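Local coordinates for putative CRISPR-associated endoribonuclease-like protein Cas6 (Pyrococcus furiosus, PDB 3UFC) that probably binds crRNA as a Cas6-like member of the CRISPR-associated endoribonuclease family, which serves adaptive immunity against viruses and plasmids, at residues Y51-R56 with T130-V135; N126-L131 with F209-S214; V165-Y170 with K215-F220; F220-G225 with G235-I240. All blocks are in the same frame, centred on the assembly; numbering follows the deposited sequence.

Overall arrangement
Contact 1 lies near the centre of the chain and joins two ferredoxin-like halves; contacts 2, 3 and 4 hold the C-terminal half together. In that half contact 2 pairs two strands of the sheet, contact 3 crosses its two helices, and contact 4 sets the second helix against the sheet's last strand. Contacts 3 and 4 share helix 215-224 and Phe220, while contacts 2 and 4 meet through neighbouring strands. Chemistry follows place: contact 1 relies on hydrogen bonds to backbone oxygens, contact 2 on a backbone ladder with aromatic rings on its buried face, contact 3 on apolar packing with a polar, more open margin, and buried contact 4 on one tyrosine ring and bridging waters.

Contact 1. Residues Y51-R56 with T130-V135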
# COMPACT_ATOMS: atom_id res chain seq x y z
N TYR A 51 -2.54 -8.58 -4.85
CA TYR A 51 -3.98 -8.78 -4.85
C TYR A 51 -4.64 -7.83 -3.87
O TYR A 51 -5.86 -7.81 -3.73
CB TYR A 51 -4.34 -10.22 -4.46
CG TYR A 51 -4.15 -11.23 -5.57
CD1 TYR A 51 -2.87 -11.66 -5.95
CD2 TYR A 51 -5.25 -11.77 -6.23
CE1 TYR A 51 -2.71 -12.60 -6.98
CE2 TYR A 51 -5.09 -12.70 -7.25
CZ TYR A 51 -3.83 -13.11 -7.62
OH TYR A 51 -3.69 -14.04 -8.62
N TRP A 52 -3.82 -7.03 -3.19
CA TRP A 52 -4.32 -6.07 -2.21
C TRP A 52 -3.22 -5.09 -1.88
O TRP A 52 -2.09 -5.22 -2.36
CB TRP A 52 -4.77 -6.79 -0.93
CG TRP A 52 -3.65 -7.47 -0.19
CD1 TRP A 52 -2.83 -8.46 -0.68
CD2 TRP A 52 -3.22 -7.23 1.16
NE1 TRP A 52 -1.92 -8.84 0.29
CE2 TRP A 52 -2.14 -8.11 1.42
CE3 TRP A 52 -3.65 -6.36 2.17
CZ2 TRP A 52 -1.48 -8.13 2.66
CZ3 TRP A 52 -3.00 -6.39 3.40
CH2 TRP A 52 -1.92 -7.27 3.63
N THR A 53 -3.54 -4.10 -1.05
CA THR A 53 -2.57 -3.11 -0.63
C THR A 53 -2.94 -2.57 0.74
O THR A 53 -4.06 -2.80 1.22
CB THR A 53 -2.52 -1.91 -1.62
OG1 THR A 53 -1.56 -0.95 -1.16
CG2 THR A 53 -3.88 -1.22 -1.71
N PHE A 54 -2.00 -1.90 1.39
CA PHE A 54 -2.28 -1.26 2.66
C PHE A 54 -1.40 -0.03 2.80
O PHE A 54 -0.35 0.08 2.16
CB PHE A 54 -2.16 -2.22 3.87
CG PHE A 54 -0.77 -2.74 4.15
CD1 PHE A 54 -0.34 -3.95 3.61
CD2 PHE A 54 0.06 -2.08 5.06
CE1 PHE A 54 0.89 -4.51 3.97
CE2 PHE A 54 1.30 -2.63 5.43
CZ PHE A 54 1.71 -3.85 4.89
N SER A 55 -1.86 0.92 3.60
CA SER A 55 -1.16 2.17 3.81
C SER A 55 -0.09 2.07 4.88
O SER A 55 0.10 1.04 5.52
CB SER A 55 -2.14 3.24 4.25
OG SER A 55 -2.55 3.01 5.60
N ARG A 56 0.62 3.18 5.06
CA ARG A 56 1.60 3.27 6.12
C ARG A 56 0.71 3.61 7.32
O ARG A 56 -0.46 4.00 7.15
CB ARG A 56 2.58 4.41 5.83
CG ARG A 56 3.62 4.08 4.75
CD ARG A 56 4.76 3.25 5.32
NE ARG A 56 5.58 4.05 6.24
CZ ARG A 56 6.50 3.56 7.05
NH1 ARG A 56 6.74 2.25 7.08
NH2 ARG A 56 7.16 4.37 7.86
N THR A 130 -1.07 9.48 -2.38
CA THR A 130 -0.56 8.27 -1.74
C THR A 130 -0.80 8.15 -0.24
O THR A 130 -0.66 9.12 0.50
CB THR A 130 0.96 8.11 -1.97
OG1 THR A 130 1.64 9.31 -1.59
CG2 THR A 130 1.25 7.82 -3.44
N LEU A 131 -1.17 6.94 0.18
CA LEU A 131 -1.36 6.62 1.60
C LEU A 131 -0.13 5.76 1.97
O LEU A 131 0.20 5.59 3.14
CB LEU A 131 -2.66 5.85 1.82
CG LEU A 131 -3.93 6.68 1.55
CD1 LEU A 131 -5.16 5.85 1.86
CD2 LEU A 131 -3.91 7.95 2.41
N SER A 132 0.52 5.21 0.95
CA SER A 132 1.75 4.43 1.09
C SER A 132 2.52 4.71 -0.21
O SER A 132 1.91 4.91 -1.25
CB SER A 132 1.49 2.93 1.31
OG SER A 132 0.65 2.35 0.32
N PRO A 133 3.86 4.74 -0.15
CA PRO A 133 4.71 5.02 -1.32
C PRO A 133 4.51 4.15 -2.55
O PRO A 133 4.34 2.94 -2.44
CB PRO A 133 6.14 4.90 -0.77
CG PRO A 133 5.98 5.15 0.70
CD PRO A 133 4.69 4.41 1.02
N ILE A 134 4.54 4.77 -3.72
CA ILE A 134 4.41 4.04 -4.97
C ILE A 134 5.79 3.58 -5.43
O ILE A 134 6.73 4.38 -5.53
CB ILE A 134 3.73 4.90 -6.06
CG1 ILE A 134 2.23 4.99 -5.76
CG2 ILE A 134 3.96 4.30 -7.45
CD1 ILE A 134 1.46 5.91 -6.71
N VAL A 135 5.91 2.28 -5.69
CA VAL A 135 7.16 1.67 -6.11
C VAL A 135 7.09 1.23 -7.57
O VAL A 135 6.17 0.52 -7.97
CB VAL A 135 7.49 0.43 -5.24
CG1 VAL A 135 8.80 -0.22 -5.71
CG2 VAL A 135 7.59 0.84 -3.77
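Ser132 carries its hydroxyl in the crowded position between its own backbone N and carbonyl carbon (chi1 53°), and this turns OG onto the backbone of the partner strand. Ser132 OG donates to Phe54 O at 3.1 Å, coming in above the carbonyl plane; it also accepts from the backbone N of Met236, so this small buried hydroxyl bonds to two separate parts of the fold. A second bond runs beside it, from Arg56 N to Leu131 O at 3.1 Å, and is almost perfectly straight (178°). Between the two, the compact Ser55 lets the two segments close up: its CB lies 3.6 Å from Leu131 CB, while its OG donates forward to Arg56 O at 2.8 Å and receives the N-H of Tyr80. Arg56 crosses Pro133 at about a right angle, with CG 3.9 Å from Pro133 CD, and then bends at chi2 and chi3 so that its guanidinium reaches Asn23 OD1 and Phe20 O. The side chain of Phe54 leaves its backbone away from the loop, and its ring packs against Leu26 and Tyr27 of helix 23-37. The contact thus ties strand 53-59, at the margin of the N-terminal sheet and paired with strand 77-83, to the loop following strand 125-130 of the C-terminal sheet.

Contact 2. Residues N126-L131 with F209-S214; sequences NIFSTL and FRYYGS
Four backbone hydrogen bonds zip strand 126-130 to strand 209-213. Asn126 and Tyr211 form one antiparallel hydrogen-bonded pair, Phe128 and Phe209 the other, with Ile127 and Arg210 as the non-hydrogen-bonded pair between. The shortest rung, Tyr211 N to Asn126 O, is 2.6 Å and runs nearly along the C=O axis. The face bearing Asn126, Phe128, Phe209 and Tyr211 is the tight one. Phe209 holds its ring in the crowded position (chi1 61°), where Phe128 CB sits over one face as a CH-pi contact, 4.0 Å from the centroid; the two rings meet obliquely, their planes 44° apart. Phe128 lies alongside Tyr211 with CE1 3.7 Å from Tyr211 CB, and Asn126 CB lies over one face of the Phe128 ring, toward its rim. Flat rings suit this buried side: helix 215-224 covers Asn126, Phe128 and Tyr211, and Ile134 packs on Phe209. Tyr211 keeps its hydroxyl satisfied by giving its proton to a lone pair of Ser214 O at 2.6 Å. The opposite face is looser and partly exposed: Ile127 and Arg210 run side by side, touching at Ile127 CD1 and Arg210 NH2, 3.9 Å apart, while Arg210 NH1 makes a salt bridge to Glu186. Such pairing of the first strand with the third, central in a four-stranded antiparallel sheet with helices on one face, is characteristic of the ferredoxin-like fold.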
# COMPACT_ATOMS: atom_id res chain seq x y z
N ASN A 126 -8.58 11.42 -12.63
CA ASN A 126 -8.65 11.40 -11.18
C ASN A 126 -7.40 12.03 -10.57
O ASN A 126 -6.33 12.02 -11.18
CB ASN A 126 -8.72 9.96 -10.65
CG ASN A 126 -9.77 9.12 -11.34
OD1 ASN A 126 -10.96 9.24 -11.06
ND2 ASN A 126 -9.34 8.26 -12.26
N ILE A 127 -7.54 12.58 -9.38
CA ILE A 127 -6.39 13.12 -8.68
C ILE A 127 -6.20 12.12 -7.54
O ILE A 127 -7.10 11.91 -6.73
CB ILE A 127 -6.65 14.51 -8.09
CG1 ILE A 127 -6.87 15.53 -9.21
CG2 ILE A 127 -5.44 14.95 -7.27
CD1 ILE A 127 -7.12 16.93 -8.70
N PHE A 128 -5.03 11.49 -7.51
CA PHE A 128 -4.73 10.50 -6.48
C PHE A 128 -3.65 11.01 -5.52
O PHE A 128 -2.75 11.75 -5.92
CB PHE A 128 -4.22 9.19 -7.12
CG PHE A 128 -5.28 8.41 -7.87
CD1 PHE A 128 -5.15 8.18 -9.24
CD2 PHE A 128 -6.38 7.87 -7.20
CE1 PHE A 128 -6.09 7.43 -9.93
CE2 PHE A 128 -7.33 7.11 -7.89
CZ PHE A 128 -7.19 6.89 -9.26
N SER A 129 -3.75 10.60 -4.26
CA SER A 129 -2.77 10.98 -3.26
C SER A 129 -2.37 9.69 -2.53
O SER A 129 -3.23 8.92 -2.12
CB SER A 129 -3.35 11.99 -2.28
OG SER A 129 -2.34 12.45 -1.39
N THR A 130 -1.07 9.48 -2.38
CA THR A 130 -0.56 8.27 -1.74
C THR A 130 -0.80 8.15 -0.24
O THR A 130 -0.66 9.12 0.50
CB THR A 130 0.96 8.11 -1.97
OG1 THR A 130 1.64 9.31 -1.59
CG2 THR A 130 1.25 7.82 -3.44
N LEU A 131 -1.17 6.94 0.18
CA LEU A 131 -1.36 6.62 1.60
C LEU A 131 -0.13 5.76 1.97
O LEU A 131 0.20 5.59 3.14
CB LEU A 131 -2.66 5.85 1.82
CG LEU A 131 -3.93 6.68 1.55
CD1 LEU A 131 -5.16 5.85 1.86
CD2 LEU A 131 -3.91 7.95 2.41
N PHE A 209 -0.86 13.02 -7.80
CA PHE A 209 -0.78 13.09 -9.25
C PHE A 209 -2.14 13.00 -9.89
O PHE A 209 -3.06 12.40 -9.34
CB PHE A 209 0.10 11.96 -9.81
CG PHE A 209 -0.41 10.57 -9.51
CD1 PHE A 209 -0.25 10.00 -8.25
CD2 PHE A 209 -1.03 9.82 -10.50
CE1 PHE A 209 -0.70 8.71 -7.98
CE2 PHE A 209 -1.49 8.53 -10.24
CZ PHE A 209 -1.32 7.97 -8.97
N ARG A 210 -2.27 13.62 -11.06
CA ARG A 210 -3.53 13.57 -11.79
C ARG A 210 -3.36 12.44 -12.80
O ARG A 210 -2.38 12.39 -13.53
CB ARG A 210 -3.80 14.91 -12.49
CG ARG A 210 -5.14 14.94 -13.22
CD ARG A 210 -5.46 16.31 -13.82
NE ARG A 210 -5.81 17.31 -12.81
CZ ARG A 210 -4.97 18.23 -12.34
NH1 ARG A 210 -3.72 18.27 -12.77
NH2 ARG A 210 -5.39 19.10 -11.42
N TYR A 211 -4.32 11.52 -12.81
CA TYR A 211 -4.32 10.37 -13.71
C TYR A 211 -5.27 10.61 -14.87
O TYR A 211 -6.40 11.05 -14.66
CB TYR A 211 -4.77 9.13 -12.92
CG TYR A 211 -4.98 7.86 -13.74
CD1 TYR A 211 -4.04 6.83 -13.72
CD2 TYR A 211 -6.13 7.69 -14.50
CE1 TYR A 211 -4.25 5.65 -14.42
CE2 TYR A 211 -6.35 6.51 -15.22
CZ TYR A 211 -5.41 5.49 -15.17
OH TYR A 211 -5.64 4.32 -15.85
N TYR A 212 -4.82 10.32 -16.09
CA TYR A 212 -5.64 10.47 -17.30
C TYR A 212 -5.69 9.16 -18.07
O TYR A 212 -4.64 8.61 -18.42
CB TYR A 212 -5.06 11.51 -18.27
CG TYR A 212 -5.04 12.94 -17.80
CD1 TYR A 212 -4.03 13.41 -16.97
CD2 TYR A 212 -6.03 13.84 -18.22
CE1 TYR A 212 -4.00 14.74 -16.57
CE2 TYR A 212 -6.01 15.17 -17.83
CZ TYR A 212 -4.99 15.61 -17.00
OH TYR A 212 -4.96 16.93 -16.61
N GLY A 213 -6.88 8.66 -18.36
CA GLY A 213 -6.93 7.43 -19.14
C GLY A 213 -7.86 6.31 -18.74
O GLY A 213 -8.96 6.53 -18.25
N SER A 214 -7.38 5.09 -18.96
CA SER A 214 -8.12 3.88 -18.68
C SER A 214 -8.78 3.84 -17.31
O SER A 214 -8.12 3.91 -16.29
CB SER A 214 -7.20 2.67 -18.81
OG SER A 214 -7.84 1.49 -18.34

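Contact 3. Residues V165-Y170 with K215-F220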
# COMPACT_ATOMS: atom_id res chain seq x y z
N VAL A 165 3.77 -2.58 -15.43
CA VAL A 165 3.48 -3.21 -14.15
C VAL A 165 1.96 -3.33 -13.94
O VAL A 165 1.47 -4.40 -13.57
CB VAL A 165 4.09 -2.40 -12.99
CG1 VAL A 165 3.53 -2.89 -11.66
CG2 VAL A 165 5.60 -2.57 -13.00
N MET A 166 1.23 -2.25 -14.18
CA MET A 166 -0.22 -2.28 -13.99
C MET A 166 -0.89 -3.29 -14.92
O MET A 166 -1.80 -4.01 -14.49
CB MET A 166 -0.81 -0.88 -14.18
CG MET A 166 -0.32 0.16 -13.15
SD MET A 166 -0.48 -0.39 -11.42
CE MET A 166 -2.26 -0.26 -11.21
N LEU A 167 -0.44 -3.37 -16.17
CA LEU A 167 -1.04 -4.33 -17.11
C LEU A 167 -0.78 -5.77 -16.68
O LEU A 167 -1.67 -6.62 -16.75
CB LEU A 167 -0.48 -4.11 -18.52
CG LEU A 167 -0.84 -2.78 -19.19
CD1 LEU A 167 -0.22 -2.69 -20.58
CD2 LEU A 167 -2.36 -2.66 -19.28
N LEU A 168 0.44 -6.04 -16.22
CA LEU A 168 0.83 -7.37 -15.76
C LEU A 168 0.03 -7.79 -14.52
O LEU A 168 -0.48 -8.91 -14.44
CB LEU A 168 2.32 -7.38 -15.43
CG LEU A 168 3.34 -8.07 -16.35
CD1 LEU A 168 2.89 -8.04 -17.80
CD2 LEU A 168 4.68 -7.37 -16.18
N ARG A 169 -0.06 -6.89 -13.54
CA ARG A 169 -0.80 -7.18 -12.32
C ARG A 169 -2.29 -7.37 -12.63
O ARG A 169 -2.92 -8.29 -12.11
CB ARG A 169 -0.61 -6.05 -11.30
CG ARG A 169 0.83 -5.91 -10.78
CD ARG A 169 0.90 -4.82 -9.72
NE ARG A 169 -0.14 -5.00 -8.71
CZ ARG A 169 -0.75 -4.00 -8.08
NH1 ARG A 169 -0.41 -2.74 -8.35
NH2 ARG A 169 -1.72 -4.26 -7.22
N TYR A 170 -2.83 -6.51 -13.48
CA TYR A 170 -4.24 -6.59 -13.86
C TYR A 170 -4.56 -7.95 -14.51
O TYR A 170 -5.59 -8.56 -14.22
CB TYR A 170 -4.58 -5.46 -14.84
CG TYR A 170 -6.07 -5.25 -15.07
CD1 TYR A 170 -6.73 -4.16 -14.51
CD2 TYR A 170 -6.81 -6.14 -15.85
CE1 TYR A 170 -8.09 -3.95 -14.72
CE2 TYR A 170 -8.18 -5.95 -16.07
CZ TYR A 170 -8.81 -4.85 -15.50
OH TYR A 170 -10.16 -4.65 -15.70
N LYS A 215 -10.10 3.71 -17.32
CA LYS A 215 -10.87 3.65 -16.08
C LYS A 215 -10.62 2.31 -15.38
O LYS A 215 -10.57 2.26 -14.15
CB LYS A 215 -12.36 3.85 -16.39
CG LYS A 215 -13.26 3.82 -15.18
CD LYS A 215 -14.52 4.66 -15.40
CE LYS A 215 -15.29 4.23 -16.64
NZ LYS A 215 -16.46 5.13 -16.90
N GLU A 216 -10.46 1.24 -16.16
CA GLU A 216 -10.20 -0.09 -15.61
C GLU A 216 -8.90 -0.09 -14.80
O GLU A 216 -8.84 -0.65 -13.71
CB GLU A 216 -10.07 -1.13 -16.73
CG GLU A 216 -11.34 -1.36 -17.55
CD GLU A 216 -11.05 -1.99 -18.91
OE1 GLU A 216 -11.10 -3.24 -19.03
OE2 GLU A 216 -10.75 -1.23 -19.86
N ILE A 217 -7.86 0.54 -15.34
CA ILE A 217 -6.58 0.57 -14.65
C ILE A 217 -6.62 1.51 -13.44
O ILE A 217 -6.01 1.23 -12.42
CB ILE A 217 -5.43 0.98 -15.61
CG1 ILE A 217 -5.20 -0.14 -16.63
CG2 ILE A 217 -4.14 1.23 -14.82
CD1 ILE A 217 -4.15 0.16 -17.67
N ALA A 218 -7.35 2.61 -13.56
CA ALA A 218 -7.46 3.56 -12.45
C ALA A 218 -8.17 2.88 -11.28
O ALA A 218 -7.78 3.03 -10.12
CB ALA A 218 -8.25 4.79 -12.90
N LYS A 219 -9.22 2.12 -11.59
CA LYS A 219 -9.98 1.41 -10.57
C LYS A 219 -9.13 0.33 -9.93
O LYS A 219 -9.16 0.13 -8.71
CB LYS A 219 -11.23 0.79 -11.21
CG LYS A 219 -12.18 0.14 -10.21
CD LYS A 219 -13.49 -0.24 -10.89
CE LYS A 219 -14.49 -0.83 -9.89
NZ LYS A 219 -14.02 -2.11 -9.30
N PHE A 220 -8.34 -0.37 -10.75
CA PHE A 220 -7.46 -1.42 -10.25
C PHE A 220 -6.42 -0.84 -9.30
O PHE A 220 -6.14 -1.41 -8.24
CB PHE A 220 -6.75 -2.11 -11.41
CG PHE A 220 -5.93 -3.30 -10.99
CD1 PHE A 220 -6.51 -4.55 -10.85
CD2 PHE A 220 -4.57 -3.15 -10.72
CE1 PHE A 220 -5.75 -5.66 -10.45
CE2 PHE A 220 -3.79 -4.25 -10.32
CZ PHE A 220 -4.39 -5.50 -10.18
O HOH W 1 -11.48 -5.56 -17.83
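Phe220 slides its ring under the backbone of Tyr170, whose CA stands 3.8 Å above the ring plane, offset toward the rim. The two helices that meet here, 158-174 and 215-224, are the pair of the C-terminal ferredoxin-like (beta-alpha-beta-beta-alpha-beta) domain; their local axes pass 10.6 Å apart at 79°, so a few long side chains must span the gap. Phe220 does most of this. With CG anti to its backbone N it reaches straight across, and Met166, bent at chi2 and chi3, curls its methyl to the ring edge, CE 3.7 Å from Phe220 CD2. On another side, Phe220 CE2 comes over the centre of the Arg169 guanidinium, 3.7 Å from NH2, although the planes are 56° apart and so do not stack flat. That guanidinium is gripped by the carbonyls of His49, Gly50, Asn224 and Gly225, which suits a buried arginine and holds its orientation. The Tyr170 ring lies oblique to Phe220, planes at 45°, and turns its edge to the opposite helix, CE1 being 3.5 Å from Glu216 O. Branched aliphatic chains fill in beside them, Leu167 CD2 meeting Ile217 CD1 at 3.7 Å. Toward the margin the chemistry becomes polar: Glu216 extends its carboxylate to the backbone N-H groups of Glu179 and Asp180. A water joins the two helices there, lying 2.7 Å from Tyr170 OH and donating to Glu216 OE1 at 2.6 Å.

Contact 4. Residues F220-G225 with G235-I240; sequences FGYENG and GMVKII
Tyr222 presents one face of its ring to Ile239, whose CD1 sits over it as a CH-pi contact, 4.3 Å from the centroid. At the ring's edge lie Lys238 CA and, in plane, a water that links Tyr222 OH to Ile239 N; the ring also makes a cation-pi contact with Arg4. The Phe220 ring, two residues earlier in the helix, has Asn224 ND2 above one face, toward the rim. This is the packing of the second helix of a ferredoxin-like domain against its fourth strand, and the connection between them is the glycine-rich loop familiar in Cas6 proteins. Tyr222, with CG anti to its backbone N (chi1 179°), crosses Ile239 at about a right angle and brings CE1 to 3.7 Å from Ile239 CG1. A long flat residue suits the gap between helix and strand; Ile239 packs over the ring, with Val237 more loosely placed beside it. Gly225, the first residue beyond the helix, has a phi of 89° and backbone angles that call for glycine. It packs closely on Gly235: Gly225 CA is 3.1 Å from Gly235 O, a CA-H...O contact, close because neither residue has a side chain. No direct hydrogen bond joins the segments; two waters bridge their polar groups instead. The second gives both its protons to the helix, to Gly221 O at 2.8 Å and Tyr222 O at 2.7 Å, and accepts the N-H of Val237, 2.9 Å from Val237 N.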
# COMPACT_ATOMS: atom_id res chain seq x y z
N PHE A 220 -8.34 -0.37 -10.75
CA PHE A 220 -7.46 -1.42 -10.25
C PHE A 220 -6.42 -0.84 -9.30
O PHE A 220 -6.14 -1.41 -8.24
CB PHE A 220 -6.75 -2.11 -11.41
CG PHE A 220 -5.93 -3.30 -10.99
CD1 PHE A 220 -6.51 -4.55 -10.85
CD2 PHE A 220 -4.57 -3.15 -10.72
CE1 PHE A 220 -5.75 -5.66 -10.45
CE2 PHE A 220 -3.79 -4.25 -10.32
CZ PHE A 220 -4.39 -5.50 -10.18
N GLY A 221 -5.83 0.30 -9.68
CA GLY A 221 -4.82 0.93 -8.84
C GLY A 221 -5.42 1.49 -7.56
O GLY A 221 -4.78 1.48 -6.50
N TYR A 222 -6.65 1.98 -7.66
CA TYR A 222 -7.34 2.52 -6.50
C TYR A 222 -7.64 1.41 -5.50
O TYR A 222 -7.46 1.58 -4.30
CB TYR A 222 -8.65 3.19 -6.93
CG TYR A 222 -9.45 3.78 -5.79
CD1 TYR A 222 -8.96 4.85 -5.05
CD2 TYR A 222 -10.71 3.27 -5.47
CE1 TYR A 222 -9.72 5.41 -4.00
CE2 TYR A 222 -11.47 3.82 -4.43
CZ TYR A 222 -10.97 4.89 -3.71
OH TYR A 222 -11.74 5.46 -2.72
N GLU A 223 -8.08 0.26 -6.00
CA GLU A 223 -8.43 -0.85 -5.13
C GLU A 223 -7.27 -1.73 -4.69
O GLU A 223 -7.26 -2.21 -3.56
CB GLU A 223 -9.50 -1.73 -5.80
CG GLU A 223 -10.71 -0.94 -6.31
CD GLU A 223 -11.74 -1.81 -7.02
OE1 GLU A 223 -11.36 -2.81 -7.67
OE2 GLU A 223 -12.94 -1.48 -6.94
N ASN A 224 -6.29 -1.94 -5.58
CA ASN A 224 -5.14 -2.79 -5.25
C ASN A 224 -3.79 -2.09 -5.16
O ASN A 224 -2.76 -2.75 -5.00
CB ASN A 224 -5.02 -3.95 -6.25
CG ASN A 224 -6.24 -4.83 -6.25
OD1 ASN A 224 -6.72 -5.24 -5.19
ND2 ASN A 224 -6.75 -5.15 -7.44
N GLY A 225 -3.80 -0.76 -5.27
CA GLY A 225 -2.57 -0.00 -5.20
C GLY A 225 -1.90 0.18 -6.56
O GLY A 225 -2.09 -0.63 -7.46
N GLY A 235 1.95 1.66 -2.54
CA GLY A 235 1.09 2.09 -3.63
C GLY A 235 -0.37 2.39 -3.37
O GLY A 235 -1.13 2.59 -4.31
N MET A 236 -0.78 2.42 -2.10
CA MET A 236 -2.18 2.70 -1.82
C MET A 236 -2.43 4.19 -1.99
O MET A 236 -1.62 5.01 -1.58
CB MET A 236 -2.56 2.27 -0.40
CG MET A 236 -4.06 2.35 -0.16
SD MET A 236 -4.58 1.69 1.43
CE MET A 236 -6.41 1.98 1.30
N VAL A 237 -3.56 4.53 -2.61
CA VAL A 237 -3.91 5.93 -2.82
C VAL A 237 -5.35 6.22 -2.42
O VAL A 237 -6.16 5.31 -2.24
CB VAL A 237 -3.76 6.33 -4.31
CG1 VAL A 237 -2.31 6.22 -4.76
CG2 VAL A 237 -4.64 5.45 -5.17
N LYS A 238 -5.65 7.50 -2.28
CA LYS A 238 -7.00 7.95 -1.97
C LYS A 238 -7.32 8.98 -3.04
O LYS A 238 -6.42 9.49 -3.71
CB LYS A 238 -7.05 8.63 -0.60
CG LYS A 238 -6.28 9.94 -0.53
CD LYS A 238 -6.44 10.57 0.84
CE LYS A 238 -5.58 11.81 1.00
NZ LYS A 238 -5.71 12.39 2.37
N ILE A 239 -8.60 9.28 -3.22
CA ILE A 239 -9.02 10.27 -4.21
C ILE A 239 -9.21 11.61 -3.52
O ILE A 239 -9.70 11.68 -2.40
CB ILE A 239 -10.35 9.86 -4.88
CG1 ILE A 239 -10.11 8.67 -5.81
CG2 ILE A 239 -10.95 11.04 -5.64
CD1 ILE A 239 -11.37 8.12 -6.42
N ILE A 240 -8.80 12.69 -4.19
CA ILE A 240 -8.99 14.03 -3.65
C ILE A 240 -9.69 14.86 -4.72
O ILE A 240 -9.39 14.76 -5.91
CB ILE A 240 -7.65 14.70 -3.25
CG1 ILE A 240 -6.67 14.68 -4.40
CG2 ILE A 240 -7.06 13.99 -2.04
CD1 ILE A 240 -5.31 15.26 -4.04
O HOH W 2 -4.91 2.19 -3.77
O HOH W 3 -10.57 7.77 -1.34